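Local coordinates for protein CcbJ (PDB 4HGZ) that probably transfers a methyl group from S-adenosyl-L-methionine to a nitrogen atom of its substrate, at residues C[164-176]-C[259-272]. Sequence-based numbering, arbitrary orientation.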
# COMPACT_ATOMS: atom_id res chain seq x y z
N GLY C 164 15.50 -20.28 38.00
CA GLY C 164 14.30 -20.49 37.20
C GLY C 164 14.19 -19.44 36.12
O GLY C 164 14.84 -18.39 36.20
N THR C 165 13.37 -19.70 35.10
CA THR C 165 13.16 -18.75 34.02
C THR C 165 11.69 -18.45 33.76
O THR C 165 10.81 -19.28 34.03
CB THR C 165 13.75 -19.26 32.69
OG1 THR C 165 13.13 -20.50 32.34
CG2 THR C 165 15.25 -19.45 32.81
N PHE C 166 11.45 -17.27 33.19
CA PHE C 166 10.12 -16.83 32.79
C PHE C 166 10.09 -16.71 31.27
O PHE C 166 10.91 -16.01 30.68
CB PHE C 166 9.83 -15.47 33.42
CG PHE C 166 8.54 -14.85 32.99
CD1 PHE C 166 7.33 -15.48 33.24
CD2 PHE C 166 8.52 -13.61 32.37
CE1 PHE C 166 6.12 -14.89 32.86
CE2 PHE C 166 7.32 -13.02 31.99
CZ PHE C 166 6.11 -13.67 32.23
N VAL C 167 9.14 -17.40 30.64
CA VAL C 167 9.10 -17.50 29.19
C VAL C 167 7.78 -17.00 28.67
O VAL C 167 6.73 -17.46 29.11
CB VAL C 167 9.25 -18.97 28.75
CG1 VAL C 167 9.19 -19.08 27.23
CG2 VAL C 167 10.54 -19.57 29.28
N VAL C 168 7.82 -16.06 27.74
CA VAL C 168 6.61 -15.54 27.11
C VAL C 168 6.73 -15.66 25.60
O VAL C 168 7.82 -15.62 25.05
CB VAL C 168 6.36 -14.03 27.42
CG1 VAL C 168 6.40 -13.77 28.91
CG2 VAL C 168 7.39 -13.19 26.75
N GLN C 169 5.59 -15.78 24.94
CA GLN C 169 5.53 -15.76 23.52
C GLN C 169 4.51 -14.72 23.14
O GLN C 169 3.33 -14.85 23.49
CB GLN C 169 5.09 -17.12 23.00
CG GLN C 169 4.70 -17.13 21.53
CD GLN C 169 4.15 -18.47 21.12
OE1 GLN C 169 3.18 -18.97 21.70
NE2 GLN C 169 4.79 -19.08 20.13
N CYS C 170 4.94 -13.69 22.43
CA CYS C 170 4.10 -12.54 22.13
C CYS C 170 4.22 -12.10 20.69
O CYS C 170 5.27 -12.24 20.08
CB CYS C 170 4.52 -11.35 23.00
SG CYS C 170 4.65 -11.67 24.72
N LEU C 171 3.14 -11.54 20.15
CA LEU C 171 3.20 -10.94 18.82
C LEU C 171 4.26 -9.86 18.79
O LEU C 171 4.47 -9.14 19.76
CB LEU C 171 1.83 -10.37 18.43
CG LEU C 171 1.34 -9.15 19.19
CD1 LEU C 171 1.79 -7.89 18.48
CD2 LEU C 171 -0.17 -9.18 19.30
N ASN C 172 4.96 -9.76 17.66
CA ASN C 172 6.05 -8.81 17.48
C ASN C 172 5.56 -7.74 16.51
O ASN C 172 5.45 -7.98 15.31
CB ASN C 172 7.24 -9.57 16.90
CG ASN C 172 8.39 -8.65 16.49
OD1 ASN C 172 8.87 -7.83 17.28
ND2 ASN C 172 8.87 -8.82 15.26
N PRO C 173 5.23 -6.56 17.04
CA PRO C 173 4.54 -5.52 16.27
C PRO C 173 5.22 -5.17 14.94
O PRO C 173 4.54 -5.10 13.91
CB PRO C 173 4.54 -4.32 17.23
CG PRO C 173 4.67 -4.92 18.58
CD PRO C 173 5.48 -6.16 18.43
N ALA C 174 6.54 -4.97 14.95
CA ALA C 174 7.26 -4.69 13.70
C ALA C 174 6.91 -5.71 12.61
O ALA C 174 6.44 -5.34 11.53
CB ALA C 174 8.75 -4.67 13.92
N GLY C 175 7.13 -6.98 12.91
CA GLY C 175 6.94 -8.05 11.94
C GLY C 175 5.50 -8.34 11.60
O GLY C 175 5.20 -8.97 10.59
N GLN C 176 4.59 -7.89 12.45
CA GLN C 176 3.17 -8.15 12.26
C GLN C 176 2.49 -7.06 11.39
O GLN C 176 1.34 -7.19 11.02
CB GLN C 176 2.49 -8.26 13.64
CG GLN C 176 1.03 -8.66 13.63
CD GLN C 176 0.80 -10.13 13.94
OE1 GLN C 176 -0.21 -10.70 13.55
NE2 GLN C 176 1.75 -10.74 14.64
N PHE C 259 15.43 -14.61 15.51
CA PHE C 259 14.43 -13.56 15.62
C PHE C 259 14.91 -12.33 14.87
O PHE C 259 16.02 -11.87 15.09
CB PHE C 259 14.23 -13.19 17.09
CG PHE C 259 13.37 -11.98 17.31
CD1 PHE C 259 12.00 -12.03 17.09
CD2 PHE C 259 13.93 -10.79 17.78
CE1 PHE C 259 11.19 -10.92 17.32
CE2 PHE C 259 13.12 -9.67 18.02
CZ PHE C 259 11.75 -9.74 17.79
N ASP C 260 14.07 -11.81 13.98
CA ASP C 260 14.42 -10.58 13.28
C ASP C 260 13.19 -9.74 12.99
O ASP C 260 12.05 -10.15 13.25
CB ASP C 260 15.15 -10.88 11.98
CG ASP C 260 14.27 -11.59 10.97
OD1 ASP C 260 13.05 -11.34 10.96
OD2 ASP C 260 14.80 -12.40 10.18
N ALA C 261 13.43 -8.57 12.42
CA ALA C 261 12.39 -7.57 12.21
C ALA C 261 11.13 -8.15 11.57
O ALA C 261 10.03 -7.65 11.83
CB ALA C 261 12.93 -6.42 11.37
N SER C 262 11.28 -9.18 10.75
CA SER C 262 10.11 -9.73 10.05
C SER C 262 9.41 -10.85 10.81
O SER C 262 8.42 -11.41 10.33
CB SER C 262 10.50 -10.20 8.66
OG SER C 262 11.24 -11.40 8.74
N SER C 263 9.90 -11.19 12.00
CA SER C 263 9.31 -12.27 12.76
C SER C 263 7.94 -11.84 13.27
O SER C 263 7.81 -10.80 13.91
CB SER C 263 10.21 -12.65 13.94
OG SER C 263 11.46 -13.15 13.50
N ARG C 264 6.93 -12.65 13.00
CA ARG C 264 5.59 -12.33 13.45
C ARG C 264 5.47 -12.42 14.98
O ARG C 264 4.74 -11.66 15.61
CB ARG C 264 4.54 -13.19 12.74
CG ARG C 264 4.24 -12.73 11.30
CD ARG C 264 3.36 -13.72 10.54
NE ARG C 264 2.34 -14.34 11.39
CZ ARG C 264 1.17 -13.79 11.71
NH1 ARG C 264 0.86 -12.57 11.25
NH2 ARG C 264 0.31 -14.44 12.49
N TYR C 265 6.24 -13.32 15.57
CA TYR C 265 6.23 -13.49 17.03
C TYR C 265 7.62 -13.49 17.59
O TYR C 265 8.60 -13.54 16.86
CB TYR C 265 5.53 -14.80 17.42
CG TYR C 265 4.05 -14.72 17.27
CD1 TYR C 265 3.25 -14.36 18.36
CD2 TYR C 265 3.43 -14.95 16.05
CE1 TYR C 265 1.87 -14.26 18.23
CE2 TYR C 265 2.05 -14.84 15.91
CZ TYR C 265 1.28 -14.50 17.00
OH TYR C 265 -0.08 -14.40 16.88
N HIS C 266 7.72 -13.43 18.91
CA HIS C 266 8.95 -13.81 19.55
C HIS C 266 8.69 -14.67 20.77
O HIS C 266 7.60 -14.68 21.33
CB HIS C 266 9.80 -12.60 19.91
CG HIS C 266 9.18 -11.71 20.94
ND1 HIS C 266 9.41 -11.86 22.29
CD2 HIS C 266 8.38 -10.63 20.81
CE1 HIS C 266 8.75 -10.93 22.95
NE2 HIS C 266 8.12 -10.16 22.08
N VAL C 267 9.71 -15.43 21.15
CA VAL C 267 9.70 -16.19 22.37
C VAL C 267 10.87 -15.63 23.17
O VAL C 267 12.00 -15.60 22.69
CB VAL C 267 9.92 -17.67 22.09
CG1 VAL C 267 10.20 -18.42 23.37
CG2 VAL C 267 8.73 -18.24 21.37
N SER C 268 10.58 -15.17 24.37
CA SER C 268 11.60 -14.53 25.18
C SER C 268 11.77 -15.29 26.48
O SER C 268 10.79 -15.76 27.08
CB SER C 268 11.21 -13.07 25.46
OG SER C 268 10.95 -12.38 24.26
N VAL C 269 13.01 -15.40 26.92
CA VAL C 269 13.34 -16.11 28.14
C VAL C 269 14.06 -15.16 29.09
O VAL C 269 15.10 -14.57 28.74
CB VAL C 269 14.27 -17.29 27.86
CG1 VAL C 269 14.49 -18.11 29.12
CG2 VAL C 269 13.71 -18.13 26.75
N TYR C 270 13.51 -15.03 30.30
CA TYR C 270 14.04 -14.11 31.31
C TYR C 270 14.48 -14.85 32.57
O TYR C 270 13.93 -15.91 32.91
CB TYR C 270 12.95 -13.10 31.71
CG TYR C 270 12.47 -12.22 30.59
CD1 TYR C 270 13.11 -11.03 30.28
CD2 TYR C 270 11.36 -12.58 29.83
CE1 TYR C 270 12.66 -10.22 29.26
CE2 TYR C 270 10.91 -11.78 28.81
CZ TYR C 270 11.56 -10.60 28.53
OH TYR C 270 11.11 -9.80 27.50
N ARG C 271 15.48 -14.28 33.26
CA ARG C 271 15.95 -14.78 34.54
C ARG C 271 15.73 -13.71 35.59
O ARG C 271 15.50 -12.55 35.26
CB ARG C 271 17.45 -15.07 34.50
CG ARG C 271 17.85 -16.38 33.90
CD ARG C 271 19.35 -16.59 34.07
NE ARG C 271 20.11 -15.43 33.61
CZ ARG C 271 21.42 -15.27 33.78
NH1 ARG C 271 22.13 -16.19 34.41
NH2 ARG C 271 22.02 -14.18 33.32
N ALA C 272 15.84 -14.10 36.85
CA ALA C 272 15.85 -13.15 37.95
C ALA C 272 17.15 -12.37 37.85
O ALA C 272 18.17 -12.94 37.49
CB ALA C 272 15.77 -13.89 39.26
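Phe166 and Tyr270, Val168 and Ser268, and Cys170 and His266 are the hydrogen-bonded pairs of an antiparallel ladder between strands 164-171 and 265-272. These are the fifth and seventh strands of a Rossmann-like methyltransferase sheet ordered 3-2-1-4-5-7-6, in which strand 265-272 is the reversed one that marks the class I fold.

Valines suit the face carrying Val167, Val267 and Val269, because their beta-branched chains favour extended backbone; Val167 and Val269 pack on Phe56 of helix 50-61. Val167 CG1 packs on Val267 CG1 at 4.0 Å, and Val167 CG2 lies near Val269 CG1. On the other face the rings of Phe166 and Tyr270 point the same way, CD2 to CD2 at 3.9 Å; helix 233-242 packs on Tyr270 through Leu236 and Ala240. Tyr270 OH is hydrogen-bonded to Asp237 OD1, giving its buried hydroxyl a partner.

Beyond the ladder, Asn172 joins its strand's end to the turn of residues 260-263. The backbone N-H of Asn172 donates to Arg264 O, and Asn172 CB lies 3.3 Å from Ser263 O. With CG anti to the backbone N (chi1 173°), the amide extends toward Phe259 and the turn. Asn172 CG lies 3.7 Å from Phe259 CE1, and Asn172 OD1 meets the ring's edge, 3.5 Å from Phe259 CZ, the amide and ring planes being 65° apart. Asparagine suits the place because its short amide can present an N-H to the turn and an oxygen to the ring edge; Leu204 of a second subunit packs against both Asn172 and Phe259. Close by, Gly175, without a side chain, brings its CA to 3.5 Å from Ser263 O in a CA-H...O contact. The same Ser263 O accepts Asn172 ND2 at 2.6 Å, in a nearly straight bond (169°) lying in both the amide and carbonyl planes.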